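PDB 3LLB: magnesium and cobalt efflux protein CorC from Pseudomonas aeruginosa, which probably takes part in magnesium and cobalt ion transport, the chain here being its C-terminal transporter-associated domain. Local coordinates for residues V56-R64 against V73-L81. Numbering follows the deposited sequence.
Sequences VELGEFRFR and VHLLRLSPL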
ATOM      1  N   VAL A  56      -6.692   2.335  -5.424  1.00 11.24           N
ATOM      2  CA  VAL A  56      -6.248   3.718  -5.610  1.00 10.63           C
ATOM      3  C   VAL A  56      -4.903   3.707  -6.343  1.00 11.30           C
ATOM      4  O   VAL A  56      -4.070   2.823  -6.132  1.00 11.23           O
ATOM      5  CB  VAL A  56      -6.215   4.460  -4.267  1.00 10.15           C
ATOM      6  CG1 VAL A  56      -5.174   3.910  -3.281  1.00 12.42           C
ATOM      7  CG2 VAL A  56      -6.083   5.967  -4.522  1.00 12.96           C
ATOM      8  N   GLU A  57      -4.713   4.673  -7.224  1.00 12.08           N
ATOM      9  CA  GLU A  57      -3.434   4.929  -7.860  1.00 12.11           C
ATOM     10  C   GLU A  57      -2.763   6.129  -7.224  1.00 12.22           C
ATOM     11  O   GLU A  57      -3.369   7.208  -7.032  1.00 11.03           O
ATOM     12  CB  GLU A  57      -3.614   5.103  -9.350  1.00 13.32           C
ATOM     13  CG  GLU A  57      -4.260   3.875 -10.009  1.00 16.67           C
ATOM     14  CD  GLU A  57      -4.325   3.966 -11.535  1.00 20.90           C
ATOM     15  OE1 GLU A  57      -3.971   5.041 -12.134  1.00 21.28           O
ATOM     16  OE2 GLU A  57      -4.726   2.930 -12.130  1.00 25.14           O
ATOM     17  N   LEU A  58      -1.528   5.884  -6.833  1.00 12.08           N
ATOM     18  CA  LEU A  58      -0.683   6.854  -6.203  1.00 13.14           C
ATOM     19  C   LEU A  58       0.748   6.704  -6.743  1.00 13.06           C
ATOM     20  O   LEU A  58       1.326   5.602  -6.752  1.00 12.54           O
ATOM     21  CB  LEU A  58      -0.650   6.661  -4.716  1.00 13.93           C
ATOM     22  CG  LEU A  58      -1.926   6.779  -3.899  1.00 14.58           C
ATOM     23  CD1 LEU A  58      -1.707   6.019  -2.589  1.00 16.44           C
ATOM     24  CD2 LEU A  58      -2.270   8.260  -3.697  1.00 16.03           C
ATOM     25  N   GLY A  59       1.309   7.812  -7.215  1.00 13.99           N
ATOM     26  CA  GLY A  59       2.656   7.796  -7.746  1.00 14.62           C
ATOM     27  C   GLY A  59       2.562   6.960  -8.970  1.00 14.03           C
ATOM     28  O   GLY A  59       1.606   7.138  -9.755  1.00 13.90           O
ATOM     29  N   GLU A  60       3.527   6.052  -9.092  1.00 13.35           N
ATOM     30  CA  GLU A  60       3.657   5.143 -10.240  1.00 12.87           C
ATOM     31  C   GLU A  60       3.123   3.760  -9.925  1.00 11.37           C
ATOM     32  O   GLU A  60       3.470   2.807 -10.595  1.00 11.39           O
ATOM     33  CB  GLU A  60       5.096   5.072 -10.640  1.00 13.86           C
ATOM     34  CG  GLU A  60       5.508   6.351 -11.335  1.00 16.56           C
ATOM     35  CD  GLU A  60       5.006   6.395 -12.792  1.00 22.54           C
ATOM     36  OE1 GLU A  60       5.424   5.554 -13.651  1.00 28.83           O
ATOM     37  OE2 GLU A  60       4.200   7.263 -13.084  1.00 25.90           O
ATOM     38  N   PHE A  61       2.240   3.680  -8.937  1.00 10.34           N
ATOM     39  CA  PHE A  61       1.670   2.412  -8.511  1.00  9.94           C
ATOM     40  C   PHE A  61       0.189   2.423  -8.353  1.00  9.13           C
ATOM     41  O   PHE A  61      -0.396   3.448  -8.032  1.00  8.88           O
ATOM     42  CB  PHE A  61       2.285   1.986  -7.193  1.00 11.17           C
ATOM     43  CG  PHE A  61       3.762   1.751  -7.260  1.00 12.40           C
ATOM     44  CD1 PHE A  61       4.256   0.559  -7.700  1.00 13.29           C
ATOM     45  CD2 PHE A  61       4.649   2.756  -6.922  1.00 14.21           C
ATOM     46  CE1 PHE A  61       5.613   0.354  -7.792  1.00 15.56           C
ATOM     47  CE2 PHE A  61       6.026   2.539  -7.021  1.00 15.01           C
ATOM     48  CZ  PHE A  61       6.485   1.347  -7.451  1.00 14.24           C
ATOM     49  N   ARG A  62      -0.398   1.253  -8.601  1.00  9.75           N
ATOM     50  CA  ARG A  62      -1.748   0.920  -8.242  1.00  9.16           C
ATOM     51  C   ARG A  62      -1.755   0.069  -6.943  1.00  9.24           C
ATOM     52  O   ARG A  62      -0.973  -0.895  -6.776  1.00  9.01           O
ATOM     53  CB  ARG A  62      -2.460   0.209  -9.403  1.00 10.58           C
ATOM     54  CG  ARG A  62      -3.879  -0.266  -9.029  1.00 15.30           C
ATOM     55  CD  ARG A  62      -4.707  -0.978 -10.147  1.00 20.89           C
ATOM     56  NE  ARG A  62      -4.848  -0.168 -11.350  1.00 27.20           N
ATOM     57  CZ  ARG A  62      -4.065  -0.253 -12.432  1.00 31.77           C
ATOM     58  NH1 ARG A  62      -3.065  -1.149 -12.499  1.00 34.96           N
ATOM     59  NH2 ARG A  62      -4.275   0.565 -13.465  1.00 31.78           N
ATOM     60  N   PHE A  63      -2.632   0.463  -6.008  1.00  7.62           N
ATOM     61  CA  PHE A  63      -2.820  -0.213  -4.741  1.00  8.33           C
ATOM     62  C   PHE A  63      -4.241  -0.759  -4.667  1.00  7.44           C
ATOM     63  O   PHE A  63      -5.182   0.005  -4.613  1.00  8.17           O
ATOM     64  CB  PHE A  63      -2.650   0.775  -3.590  1.00  8.55           C
ATOM     65  CG  PHE A  63      -1.227   1.339  -3.419  1.00  8.35           C
ATOM     66  CD1 PHE A  63      -0.436   0.925  -2.379  1.00 11.49           C
ATOM     67  CD2 PHE A  63      -0.740   2.375  -4.244  1.00 10.19           C
ATOM     68  CE1 PHE A  63       0.846   1.455  -2.194  1.00 10.87           C
ATOM     69  CE2 PHE A  63       0.494   2.897  -4.028  1.00  9.91           C
ATOM     70  CZ  PHE A  63       1.285   2.423  -2.989  1.00 11.37           C
ATOM     71  N   ARG A  64      -4.356  -2.083  -4.630  1.00  6.28           N
ATOM     72  CA  ARG A  64      -5.653  -2.771  -4.541  1.00  7.06           C
ATOM     73  C   ARG A  64      -5.756  -3.413  -3.164  1.00  6.42           C
ATOM     74  O   ARG A  64      -4.805  -4.131  -2.713  1.00  8.63           O
ATOM     75  CB  ARG A  64      -5.764  -3.804  -5.648  1.00  6.25           C
ATOM     76  CG  ARG A  64      -6.951  -4.735  -5.540  1.00 10.59           C
ATOM     77  CD  ARG A  64      -6.902  -5.830  -6.573  1.00 15.68           C
ATOM     78  NE  ARG A  64      -7.690  -6.965  -6.088  1.00 20.94           N
ATOM     79  CZ  ARG A  64      -7.356  -8.258  -6.190  1.00 23.05           C
ATOM     80  NH1 ARG A  64      -6.212  -8.648  -6.778  1.00 23.38           N
ATOM     81  NH2 ARG A  64      -8.185  -9.183  -5.705  1.00 25.75           N
ATOM     82  N   VAL A  73      -6.687  -1.413   7.164  1.00  6.99           N
ATOM     83  CA  VAL A  73      -6.220  -2.163   5.999  1.00  5.96           C
ATOM     84  C   VAL A  73      -5.145  -3.090   6.508  1.00  5.56           C
ATOM     85  O   VAL A  73      -4.354  -2.721   7.387  1.00  7.66           O
ATOM     86  CB  VAL A  73      -5.712  -1.308   4.885  1.00  5.67           C
ATOM     87  CG1 VAL A  73      -5.209  -2.100   3.671  1.00  8.08           C
ATOM     88  CG2 VAL A  73      -6.780  -0.323   4.454  1.00  7.41           C
ATOM     89  N   HIS A  74      -5.095  -4.269   5.952  1.00  3.83           N
ATOM     90  CA  HIS A  74      -4.031  -5.202   6.300  1.00  4.11           C
ATOM     91  C   HIS A  74      -3.056  -5.522   5.155  1.00  4.37           C
ATOM     92  O   HIS A  74      -1.849  -5.548   5.379  1.00  5.91           O
ATOM     93  CB  HIS A  74      -4.608  -6.498   6.855  1.00  3.94           C
ATOM     94  CG  HIS A  74      -5.178  -6.387   8.229  1.00  6.46           C
ATOM     95  ND1 HIS A  74      -4.394  -6.168   9.345  1.00  9.31           N
ATOM     96  CD2 HIS A  74      -6.448  -6.481   8.673  1.00  5.44           C
ATOM     97  CE1 HIS A  74      -5.169  -6.142  10.414  1.00 10.59           C
ATOM     98  NE2 HIS A  74      -6.414  -6.332  10.031  1.00  5.43           N
ATOM     99  N   LEU A  75      -3.568  -5.789   3.962  1.00  4.48           N
ATOM    100  CA  LEU A  75      -2.754  -6.220   2.842  1.00  5.89           C
ATOM    101  C   LEU A  75      -3.218  -5.502   1.581  1.00  6.33           C
ATOM    102  O   LEU A  75      -4.442  -5.386   1.324  1.00  8.50           O
ATOM    103  CB  LEU A  75      -2.920  -7.731   2.640  1.00  5.37           C
ATOM    104  CG  LEU A  75      -2.430  -8.714   3.729  1.00  6.31           C
ATOM    105  CD1 LEU A  75      -2.827 -10.197   3.480  1.00  7.78           C
ATOM    106  CD2 LEU A  75      -0.914  -8.570   3.920  1.00  6.06           C
ATOM    107  N   LEU A  76      -2.245  -5.038   0.785  1.00  7.36           N
ATOM    108  CA  LEU A  76      -2.440  -4.360  -0.471  1.00  7.24           C
ATOM    109  C   LEU A  76      -1.753  -5.194  -1.522  1.00  5.86           C
ATOM    110  O   LEU A  76      -0.712  -5.766  -1.250  1.00  8.12           O
ATOM    111  CB  LEU A  76      -1.798  -2.963  -0.428  1.00  8.13           C
ATOM    112  CG  LEU A  76      -2.581  -2.247   0.661  1.00  9.79           C
ATOM    113  CD1 LEU A  76      -1.715  -1.581   1.601  1.00 11.77           C
ATOM    114  CD2 LEU A  76      -3.704  -1.441   0.040  1.00 11.16           C
ATOM    115  N   ARG A  77      -2.313  -5.275  -2.714  1.00  6.73           N
ATOM    116  CA  ARG A  77      -1.590  -5.703  -3.885  1.00  6.09           C
ATOM    117  C   ARG A  77      -1.082  -4.484  -4.642  1.00  6.28           C
ATOM    118  O   ARG A  77      -1.839  -3.625  -4.992  1.00  5.70           O
ATOM    119  CB  ARG A  77      -2.483  -6.507  -4.790  1.00  7.81           C
ATOM    120  CG  ARG A  77      -1.811  -7.117  -5.974  1.00  9.28           C
ATOM    121  CD  ARG A  77      -2.575  -8.293  -6.500  1.00 14.26           C
ATOM    122  NE  ARG A  77      -2.046  -8.697  -7.807  1.00 16.81           N
ATOM    123  CZ  ARG A  77      -2.107  -9.906  -8.315  1.00 16.87           C
ATOM    124  NH1 ARG A  77      -2.667 -10.885  -7.627  1.00 19.79           N
ATOM    125  NH2 ARG A  77      -1.580 -10.137  -9.511  1.00 18.31           N
ATOM    126  N   LEU A  78       0.208  -4.433  -4.831  1.00  5.74           N
ATOM    127  CA  LEU A  78       0.895  -3.327  -5.515  1.00  6.67           C
ATOM    128  C   LEU A  78       1.210  -3.705  -6.946  1.00  7.24           C
ATOM    129  O   LEU A  78       1.814  -4.726  -7.150  1.00  9.10           O
ATOM    130  CB  LEU A  78       2.181  -3.030  -4.779  1.00  7.41           C
ATOM    131  CG  LEU A  78       2.936  -1.789  -5.206  1.00  7.01           C
ATOM    132  CD1 LEU A  78       2.300  -0.490  -4.644  1.00  7.65           C
ATOM    133  CD2 LEU A  78       4.406  -1.882  -4.809  1.00  6.87           C
ATOM    134  N   SER A  79       0.753  -2.943  -7.924  1.00  8.12           N
ATOM    135  CA  SER A  79       1.028  -3.168  -9.354  1.00  9.93           C
ATOM    136  C   SER A  79       1.731  -1.891  -9.868  1.00 12.06           C
ATOM    137  O   SER A  79       1.325  -0.790  -9.547  1.00 12.32           O
ATOM    138  CB  SER A  79      -0.305  -3.370 -10.125  1.00 11.21           C
ATOM    139  OG  SER A  79      -1.062  -4.480  -9.699  1.00 18.38           O
ATOM    140  N   PRO A  80       2.786  -2.010 -10.709  1.00 14.55           N
ATOM    141  CA  PRO A  80       3.302  -0.777 -11.345  1.00 16.69           C
ATOM    142  C   PRO A  80       2.348  -0.165 -12.363  1.00 19.17           C
ATOM    143  O   PRO A  80       1.678  -0.916 -13.056  1.00 19.98           O
ATOM    144  CB  PRO A  80       4.539  -1.259 -12.114  1.00 16.92           C
ATOM    145  CG  PRO A  80       4.374  -2.729 -12.288  1.00 16.31           C
ATOM    146  CD  PRO A  80       3.550  -3.210 -11.104  1.00 15.51           C
ATOM    147  N   LEU A  81       2.296   1.156 -12.522  1.00 21.72           N
ATOM    148  CA  LEU A  81       1.407   1.721 -13.562  1.00 23.88           C
ATOM    149  C   LEU A  81       1.855   1.520 -15.043  1.00 27.30           C
ATOM    150  O   LEU A  81       1.029   1.208 -15.902  1.00 27.68           O
ATOM    151  CB  LEU A  81       1.104   3.206 -13.310  1.00 23.69           C
ATOM    152  CG  LEU A  81       0.197   3.615 -12.153  1.00 21.87           C
ATOM    153  CD1 LEU A  81       0.060   5.157 -12.099  1.00 22.67           C
ATOM    154  CD2 LEU A  81      -1.157   2.939 -12.250  1.00 21.11           C
TER
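The Phe63 ring carries Leu78 CD1 over one face, a CH-pi contact with the methyl 3.6 Å from the ring centroid and displaced toward the CE1 and CZ rim; Val56 O and Leu58 O lie at the ring's edge, near its plane. The Phe61 ring has Ser79 O at its edge and meets Leu78 CG obliquely. The Arg62 guanidinium has Leu81 CD2 over one face and Ser79 CB at its edge. These groups belong to the antiparallel hairpin of strands 61-68 and 73-80, in the middle of the domain's five-stranded sheet; a type II' turn from Leu58 to Phe61 adds strand 55-58 on the far side of strand 61-68. On the sheet face bearing Phe63 and Leu78, helices 19-26 and 38-46 complete the core: Phe22 and Phe26 touch Leu78, and Val42 touches Phe63. With CG anti to the backbone N (chi1 -171°), Leu78 reaches between both phenylalanines, its CD1 also 3.6 Å from Phe61 CB. The backbones are joined by paired bonds between Arg62 and Ser79 and between Arg64 and Arg77, the shortest running from Arg77 N to Arg64 O at 2.7 Å. On the other face Arg64 and Arg77 extend side by side, with guanidinium planes 39° apart and NH1 of Arg64 4.3 Å from NH1 of Arg77; Asn53 accepts a bond from Arg64, and Asp10 forms a salt bridge with Arg77, probably easing the repulsion. Arg62, bent at chi3, turns NH2 to Glu57 OE2 at 2.8 Å in a salt bridge whose hydrogen bond is weak. Leu81 CD2 packs 3.4 Å from Glu57 CD, while Leu81 N donates to Glu60 O from 41° above the carbonyl plane.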